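Local coordinates for protein methylocystis parvus OBBP MbnE (Methylocystis parvus OBBP, PDB 5ICQ) that probably binds methanobactin, a copper-chelating peptide, in the periplasm as a family 5 extracellular solute-binding protein serving methanobactin uptake, at residues 39-44 / 548-553; 106-111 / 502-507. All coordinates share one frame; numbering follows the deposited sequence.

Interaction 1 of 2, residues 39-44 / 548-553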
loop_
_atom_site.group_PDB
_atom_site.type_symbol
_atom_site.label_atom_id
_atom_site.label_comp_id
_atom_site.label_asym_id
_atom_site.label_seq_id
_atom_site.Cartn_x
_atom_site.Cartn_y
_atom_site.Cartn_z
ATOM N N ALA A 39 -13.858 7.895 -11.466
ATOM C CA ALA A 39 -13.482 6.580 -10.959
ATOM C C ALA A 39 -12.460 5.954 -11.896
ATOM O O ALA A 39 -12.555 6.108 -13.118
ATOM C CB ALA A 39 -14.698 5.654 -10.842
ATOM N N MET A 40 -11.488 5.233 -11.321
ATOM C CA MET A 40 -10.499 4.564 -12.162
ATOM C C MET A 40 -11.175 3.594 -13.122
ATOM O O MET A 40 -10.840 3.552 -14.316
ATOM C CB MET A 40 -9.465 3.828 -11.301
ATOM C CG MET A 40 -8.402 3.091 -12.128
ATOM S SD MET A 40 -7.538 4.218 -13.274
ATOM C CE MET A 40 -6.915 3.063 -14.500
ATOM N N HIS A 41 -12.135 2.809 -12.616
ATOM C CA HIS A 41 -12.923 1.877 -13.412
ATOM C C HIS A 41 -14.401 2.086 -13.120
ATOM O O HIS A 41 -14.797 2.258 -11.964
ATOM C CB HIS A 41 -12.541 0.413 -13.120
ATOM C CG HIS A 41 -11.075 0.144 -13.209
ATOM N ND1 HIS A 41 -10.423 -0.035 -14.412
ATOM C CD2 HIS A 41 -10.130 0.028 -12.246
ATOM C CE1 HIS A 41 -9.141 -0.253 -14.186
ATOM N NE2 HIS A 41 -8.935 -0.215 -12.882
ATOM N N GLY A 42 -15.216 2.065 -14.169
ATOM C CA GLY A 42 -16.628 2.256 -13.935
ATOM C C GLY A 42 -16.933 3.711 -13.630
ATOM O O GLY A 42 -16.189 4.623 -14.001
ATOM N N ALA A 43 -18.049 3.921 -12.928
ATOM C CA ALA A 43 -18.652 5.214 -12.643
ATOM C C ALA A 43 -18.495 5.572 -11.169
ATOM O O ALA A 43 -18.504 4.687 -10.308
ATOM C CB ALA A 43 -20.146 5.212 -12.993
ATOM N N PRO A 44 -18.356 6.858 -10.845
ATOM C CA PRO A 44 -18.296 7.252 -9.432
ATOM C C PRO A 44 -19.579 6.836 -8.734
ATOM O O PRO A 44 -20.666 6.930 -9.304
ATOM C CB PRO A 44 -18.154 8.782 -9.488
ATOM C CG PRO A 44 -17.746 9.094 -10.901
ATOM C CD PRO A 44 -18.357 8.023 -11.748
ATOM N N GLU A 548 -16.409 -4.469 -13.437
ATOM C CA GLU A 548 -16.560 -5.916 -13.549
ATOM C C GLU A 548 -15.429 -6.527 -14.366
ATOM O O GLU A 548 -14.886 -7.580 -13.999
ATOM C CB GLU A 548 -17.920 -6.248 -14.168
ATOM C CG GLU A 548 -18.120 -7.719 -14.480
ATOM C CD GLU A 548 -19.553 -8.048 -14.870
ATOM O OE1 GLU A 548 -20.462 -7.237 -14.581
ATOM O OE2 GLU A 548 -19.766 -9.125 -15.465
ATOM N N ASP A 549 -15.055 -5.887 -15.473
ATOM C CA ASP A 549 -13.937 -6.396 -16.260
ATOM C C ASP A 549 -12.618 -6.258 -15.514
ATOM O O ASP A 549 -11.721 -7.087 -15.695
ATOM C CB ASP A 549 -13.867 -5.676 -17.603
ATOM C CG ASP A 549 -15.018 -6.062 -18.526
ATOM O OD1 ASP A 549 -15.800 -6.959 -18.150
ATOM O OD2 ASP A 549 -15.131 -5.473 -19.623
ATOM N N PHE A 550 -12.480 -5.217 -14.688
ATOM C CA PHE A 550 -11.276 -5.067 -13.872
ATOM C C PHE A 550 -11.150 -6.197 -12.859
ATOM O O PHE A 550 -10.084 -6.806 -12.727
ATOM C CB PHE A 550 -11.286 -3.715 -13.160
ATOM C CG PHE A 550 -10.045 -3.450 -12.334
ATOM C CD1 PHE A 550 -8.803 -3.331 -12.941
ATOM C CD2 PHE A 550 -10.132 -3.297 -10.962
ATOM C CE1 PHE A 550 -7.658 -3.062 -12.185
ATOM C CE2 PHE A 550 -8.995 -3.023 -10.198
ATOM C CZ PHE A 550 -7.758 -2.918 -10.818
ATOM N N VAL A 551 -12.232 -6.497 -12.136
ATOM C CA VAL A 551 -12.191 -7.593 -11.170
ATOM C C VAL A 551 -11.840 -8.902 -11.868
ATOM O O VAL A 551 -10.998 -9.674 -11.387
ATOM C CB VAL A 551 -13.529 -7.685 -10.412
ATOM C CG1 VAL A 551 -13.592 -8.953 -9.572
ATOM C CG2 VAL A 551 -13.705 -6.457 -9.531
ATOM N N THR A 552 -12.464 -9.159 -13.022
ATOM C CA THR A 552 -12.149 -10.349 -13.809
ATOM C C THR A 552 -10.654 -10.449 -14.086
ATOM O O THR A 552 -10.032 -11.499 -13.866
ATOM C CB THR A 552 -12.939 -10.312 -15.128
ATOM O OG1 THR A 552 -14.340 -10.323 -14.836
ATOM C CG2 THR A 552 -12.616 -11.519 -15.992
ATOM N N ALA A 553 -10.061 -9.356 -14.572
ATOM C CA ALA A 553 -8.653 -9.386 -14.949
ATOM C C ALA A 553 -7.748 -9.585 -13.738
ATOM O O ALA A 553 -6.738 -10.293 -13.827
ATOM C CB ALA A 553 -8.279 -8.098 -15.691
#
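H41 and F550 come face to face through two different first torsions: the imidazole of H41 leaves its backbone with CG anti to the carbonyl carbon (chi1 -51°), whereas F550 extends with CG anti to the backbone N (chi1 -178°). Each ring is thereby carried in between the loop 39-44 and the helix 548-553, whose nearest CA atoms, those of H41 and F550, are 7.2 Å apart. The rings form an offset stack, with centroids 3.8 Å apart and planes inclined by 19°. The tilt and offset show in the atom pairs: NE2 of H41 lies over the CD1-CE1 side of the phenyl face, 3.1 Å from CD1 of F550, while CD2 of H41 stands 3.5 Å from CG of F550. A CH-pi contact supplements the stack, CB of F550 lying 3.9 Å from the centroid of the H41 ring and almost on its normal. M40 CG lies over the opposite face of the imidazole, which is therefore sandwiched between its chain neighbour and the helix. ND1 of H41 makes a weak hydrogen bond to the carbonyl O of A544, which may help to hold the ring's rotation. With an alanine in place of F550, one face of the H41 imidazole would probably lose its stacking partner, leaving the loop less well packed on the helix. No hydrogen bond joins the two segments, and the contact is buried. Around it, F550 also touches P505, in a loop, and L541 of helix 532-543, T552 and A553 pack on helix 381-387, and A39 and P44 touch T109 of strand 109-120, so the stacked pair joins the loop that follows strand 38-39 to helix 547-563.

Interaction 2 of 2, residues 106-111 / 502-507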
loop_
_atom_site.group_PDB
_atom_site.type_symbol
_atom_site.label_atom_id
_atom_site.label_comp_id
_atom_site.label_asym_id
_atom_site.label_seq_id
_atom_site.Cartn_x
_atom_site.Cartn_y
_atom_site.Cartn_z
ATOM N N GLU A 106 -14.455 3.941 -1.913
ATOM C CA GLU A 106 -14.415 3.274 -3.206
ATOM C C GLU A 106 -12.982 2.849 -3.485
ATOM O O GLU A 106 -12.047 3.382 -2.878
ATOM C CB GLU A 106 -14.928 4.200 -4.316
ATOM C CG GLU A 106 -16.405 4.595 -4.146
ATOM C CD GLU A 106 -16.864 5.643 -5.157
ATOM O OE1 GLU A 106 -16.890 5.355 -6.370
ATOM O OE2 GLU A 106 -17.197 6.765 -4.732
ATOM N N PRO A 107 -12.771 1.867 -4.372
ATOM C CA PRO A 107 -11.382 1.446 -4.658
ATOM C C PRO A 107 -10.494 2.586 -5.131
ATOM O O PRO A 107 -9.393 2.783 -4.597
ATOM C CB PRO A 107 -11.557 0.368 -5.745
ATOM C CG PRO A 107 -12.950 -0.127 -5.595
ATOM C CD PRO A 107 -13.769 1.020 -5.056
ATOM N N PHE A 108 -10.942 3.353 -6.122
ATOM C CA PHE A 108 -10.165 4.482 -6.622
ATOM C C PHE A 108 -11.089 5.470 -7.331
ATOM O O PHE A 108 -11.230 5.420 -8.559
ATOM C CB PHE A 108 -9.064 3.982 -7.572
ATOM C CG PHE A 108 -7.947 4.985 -7.835
ATOM C CD1 PHE A 108 -7.945 6.241 -7.242
ATOM C CD2 PHE A 108 -6.902 4.657 -8.693
ATOM C CE1 PHE A 108 -6.909 7.152 -7.493
ATOM C CE2 PHE A 108 -5.875 5.560 -8.956
ATOM C CZ PHE A 108 -5.878 6.810 -8.354
ATOM N N THR A 109 -11.730 6.365 -6.571
ATOM C CA THR A 109 -12.623 7.373 -7.138
ATOM C C THR A 109 -12.301 8.726 -6.525
ATOM O O THR A 109 -12.052 8.823 -5.317
ATOM C CB THR A 109 -14.113 7.052 -6.908
ATOM O OG1 THR A 109 -14.432 5.770 -7.465
ATOM C CG2 THR A 109 -15.010 8.099 -7.584
ATOM N N LEU A 110 -12.293 9.761 -7.367
ATOM C CA LEU A 110 -11.932 11.116 -6.970
ATOM C C LEU A 110 -13.123 12.051 -7.129
ATOM O O LEU A 110 -13.918 11.898 -8.054
ATOM C CB LEU A 110 -10.775 11.641 -7.820
ATOM C CG LEU A 110 -9.557 10.723 -7.844
ATOM C CD1 LEU A 110 -8.515 11.290 -8.799
ATOM C CD2 LEU A 110 -8.980 10.588 -6.433
ATOM N N TYR A 111 -13.215 13.047 -6.247
ATOM C CA TYR A 111 -14.306 14.009 -6.228
ATOM C C TYR A 111 -13.743 15.420 -6.125
ATOM O O TYR A 111 -12.563 15.593 -5.811
ATOM C CB TYR A 111 -15.260 13.703 -5.064
ATOM C CG TYR A 111 -16.009 12.402 -5.309
ATOM C CD1 TYR A 111 -17.115 12.365 -6.156
ATOM C CD2 TYR A 111 -15.589 11.207 -4.716
ATOM C CE1 TYR A 111 -17.800 11.163 -6.401
ATOM C CE2 TYR A 111 -16.271 10.002 -4.944
ATOM C CZ TYR A 111 -17.370 9.992 -5.800
ATOM O OH TYR A 111 -18.051 8.802 -6.057
ATOM N N SER A 502 -3.240 -3.739 -3.162
ATOM C CA SER A 502 -4.016 -2.515 -3.226
ATOM C C SER A 502 -5.396 -2.860 -3.765
ATOM O O SER A 502 -5.569 -3.870 -4.448
ATOM C CB SER A 502 -3.308 -1.471 -4.103
ATOM O OG SER A 502 -4.165 -0.916 -5.074
ATOM N N ALA A 503 -6.387 -2.035 -3.418
ATOM C CA ALA A 503 -7.732 -2.240 -3.938
ATOM C C ALA A 503 -7.855 -1.877 -5.411
ATOM O O ALA A 503 -8.879 -2.191 -6.020
ATOM C CB ALA A 503 -8.745 -1.422 -3.125
ATOM N N SER A 504 -6.860 -1.211 -5.996
ATOM C CA SER A 504 -6.902 -0.842 -7.412
ATOM C C SER A 504 -5.516 -1.025 -8.003
ATOM O O SER A 504 -4.827 -0.052 -8.318
ATOM C CB SER A 504 -7.397 0.599 -7.590
ATOM O OG SER A 504 -7.743 0.851 -8.951
ATOM N N PRO A 505 -5.072 -2.274 -8.176
ATOM C CA PRO A 505 -3.728 -2.508 -8.718
ATOM C C PRO A 505 -3.571 -1.887 -10.095
ATOM O O PRO A 505 -4.492 -1.898 -10.916
ATOM C CB PRO A 505 -3.618 -4.037 -8.767
ATOM C CG PRO A 505 -5.028 -4.539 -8.708
ATOM C CD PRO A 505 -5.786 -3.530 -7.897
ATOM N N GLY A 506 -2.401 -1.315 -10.331
ATOM C CA GLY A 506 -2.158 -0.534 -11.539
ATOM C C GLY A 506 -0.743 -0.659 -12.019
ATOM O O GLY A 506 -0.168 -1.758 -12.011
ATOM N N ASN A 507 -0.162 0.467 -12.443
ATOM C CA ASN A 507 1.145 0.437 -13.088
ATOM C C ASN A 507 2.235 -0.111 -12.170
ATOM O O ASN A 507 3.246 -0.617 -12.668
ATOM C CB ASN A 507 1.519 1.843 -13.586
ATOM C CG ASN A 507 0.651 2.307 -14.759
ATOM O OD1 ASN A 507 0.297 1.517 -15.633
ATOM N ND2 ASN A 507 0.317 3.596 -14.782
#
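P107 and F108 meet A503 and S504 where the loop leading into strand 109-120 lies against the loop between strand 494-498 and helix 508-513, segments 391 residues apart in sequence. The CA atoms of P107 and A503 are 5.2 Å apart. Each pair sets a buried residue against a partly exposed one. F108 is buried, and also touches M40, R102 of strand 100-103 and L195 of helix 193-198; its partner S504 is partly exposed. Both side chains have their first branch anti to the backbone N (chi1 -163° for F108, -166° for S504), which brings OG of S504 to 3.7 Å from CB of F108. The hydroxyl stands at the edge of the phenyl ring, near its plane, 3.9 Å from CD2 of F108. In the second pair A503 is the buried member and P107 the one nearer solvent: CB of P107 touches the backbone O of A503 at 3.7 Å and its methyl CB at 4.2 Å.

Within 502-507, OG of S502 accepts from N of S504 at 2.9 Å, an ST turn. Within 106-111, T109 OG1 meets OE1 of E106 from above the carboxylate plane, and Y111 OH reaches the syn lone pair of OE2. The chemistry thus implies van der Waals contact between a loop whose E106 is bonded to the following strand and an ST-turn loop, with no hydrogen bond between them.

Both touching residues of interaction 1 are buried, yet its centre is about 19 Å from the centre of the chain. Interaction 2 has its centre about 11 Å from the centre of the chain and mixes buried with partly exposed members. Their chemistry differs too: one aromatic pair between a loop and a helix buries 119 Å² in the first, several apolar and hydroxyl contacts between two loops bury 145 Å² in the second. The two touch directly. M40 N probably bonds to F108 O, so segments 39-44 and 106-111 meet; F550 CZ packs on P505 O, so 548-553 and 502-507 do as well. In sequence, both segments of interaction 2 fall between those of interaction 1.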